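Local coordinates for protein dihydroxyacetone kinase (Citrobacter freundii, PDB 1UN8) that phosphorylates dihydroxyacetone with ATP and a divalent metal ion, yielding dihydroxyacetone phosphate in the oxidative route of glycerol fermentation, at residues A[38-42]-A[76-80]. Residue numbers count along the deposited sequence, not the author numbering.
Sequences IRIVV and AAVCG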
loop_
_atom_site.group_PDB
_atom_site.type_symbol
_atom_site.label_atom_id
_atom_site.label_comp_id
_atom_site.label_asym_id
_atom_site.label_seq_id
_atom_site.Cartn_x
_atom_site.Cartn_y
_atom_site.Cartn_z
ATOM N N ILE A 38 14.087 22.547 -9.359
ATOM C CA ILE A 38 14.714 21.352 -9.901
ATOM C C ILE A 38 14.768 20.360 -8.757
ATOM O O ILE A 38 15.312 20.663 -7.693
ATOM C CB ILE A 38 16.148 21.637 -10.435
ATOM C CG1 ILE A 38 16.051 22.312 -11.804
ATOM C CG2 ILE A 38 16.954 20.354 -10.561
ATOM C CD1 ILE A 38 16.683 23.710 -11.862
ATOM N N ARG A 39 14.198 19.179 -8.971
ATOM C CA ARG A 39 14.161 18.162 -7.930
ATOM C C ARG A 39 14.832 16.870 -8.371
ATOM O O ARG A 39 14.191 15.962 -8.899
ATOM C CB ARG A 39 12.701 17.929 -7.510
ATOM C CG ARG A 39 12.246 18.914 -6.427
ATOM C CD ARG A 39 10.747 19.135 -6.400
ATOM N NE ARG A 39 10.300 19.643 -7.690
ATOM C CZ ARG A 39 9.322 20.526 -7.859
ATOM N NH1 ARG A 39 8.666 21.024 -6.818
ATOM N NH2 ARG A 39 9.001 20.910 -9.085
ATOM N N ILE A 40 16.137 16.803 -8.132
ATOM C CA ILE A 40 16.938 15.651 -8.505
ATOM C C ILE A 40 17.505 14.891 -7.318
ATOM O O ILE A 40 18.055 15.480 -6.387
ATOM C CB ILE A 40 18.127 16.076 -9.376
ATOM C CG1 ILE A 40 17.635 16.965 -10.520
ATOM C CG2 ILE A 40 18.855 14.839 -9.874
ATOM C CD1 ILE A 40 18.586 17.003 -11.730
ATOM N N VAL A 41 17.364 13.574 -7.357
ATOM C CA VAL A 41 17.898 12.732 -6.306
ATOM C C VAL A 41 18.958 11.921 -6.993
ATOM O O VAL A 41 18.743 11.415 -8.092
ATOM C CB VAL A 41 16.866 11.769 -5.727
ATOM C CG1 VAL A 41 17.558 10.766 -4.799
ATOM C CG2 VAL A 41 15.818 12.548 -4.962
ATOM N N VAL A 42 20.110 11.804 -6.355
ATOM C CA VAL A 42 21.206 11.062 -6.946
ATOM C C VAL A 42 21.840 10.142 -5.922
ATOM O O VAL A 42 21.671 10.337 -4.723
ATOM C CB VAL A 42 22.276 12.020 -7.491
ATOM C CG1 VAL A 42 23.148 12.536 -6.354
ATOM C CG2 VAL A 42 23.094 11.314 -8.539
ATOM N N ALA A 76 20.346 8.250 -11.098
ATOM C CA ALA A 76 19.659 9.434 -10.612
ATOM C C ALA A 76 18.236 9.418 -11.145
ATOM O O ALA A 76 17.924 8.676 -12.074
ATOM C CB ALA A 76 20.386 10.688 -11.088
ATOM N N ALA A 77 17.373 10.237 -10.551
ATOM C CA ALA A 77 15.978 10.329 -10.980
ATOM C C ALA A 77 15.589 11.799 -10.984
ATOM O O ALA A 77 15.885 12.530 -10.037
ATOM C CB ALA A 77 15.059 9.527 -10.027
ATOM N N VAL A 78 14.940 12.238 -12.056
ATOM C CA VAL A 78 14.532 13.630 -12.144
ATOM C C VAL A 78 13.036 13.652 -11.840
ATOM O O VAL A 78 12.232 13.115 -12.611
ATOM C CB VAL A 78 14.799 14.191 -13.554
ATOM C CG1 VAL A 78 14.943 15.702 -13.494
ATOM C CG2 VAL A 78 16.041 13.532 -14.154
ATOM N N CYS A 79 12.686 14.275 -10.714
ATOM C CA CYS A 79 11.309 14.352 -10.236
ATOM C C CYS A 79 10.546 15.626 -10.583
ATOM O O CYS A 79 10.906 16.725 -10.136
ATOM C CB CYS A 79 11.292 14.161 -8.720
ATOM S SG CYS A 79 12.261 12.734 -8.159
ATOM N N GLY A 80 9.483 15.472 -11.372
ATOM C CA GLY A 80 8.676 16.614 -11.738
ATOM C C GLY A 80 7.628 16.750 -10.656
ATOM O O GLY A 80 7.640 16.009 -9.661
HETATM O O HOH W 1 13.092 18.037 -11.055
#
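R39 begins the antiparallel pairing of 38-42 with 76-80: its O accepts a hydrogen bond from C79 N (2.9 Å), while a water bridges R39 N (2.6 Å) and C79 O (2.7 Å), standing in for a direct bond. Beside them R39 CB and C79 CB lie 4.2 Å apart, next to helix 12-22. I40 and V78 form a non-hydrogen-bonded pair, with I40 CG1 4.2 Å from V78 CG1, and both turn to the opposite face, against helix 88-98. V41 makes the full hydrogen-bonded pair with A77, V41 N to A77 O at 3.2 Å and A77 N to V41 O at 3.1 Å. V42 and A76 are a non-hydrogen-bonded pair, V42 CG2 3.8 Å from A76 CB. Strand 76-80 thus joins the antiparallel margin of the DhaK sheet to parallel strand 52-59, whose end carries substrate-binding S59, hydrogen-bonded to G80. Backbone bonds set the register, aliphatic packing between the segments lies on the I40/V42 face, and water completes the R39-C79 pair, where R39 N and C79 O are 4.3 Å apart.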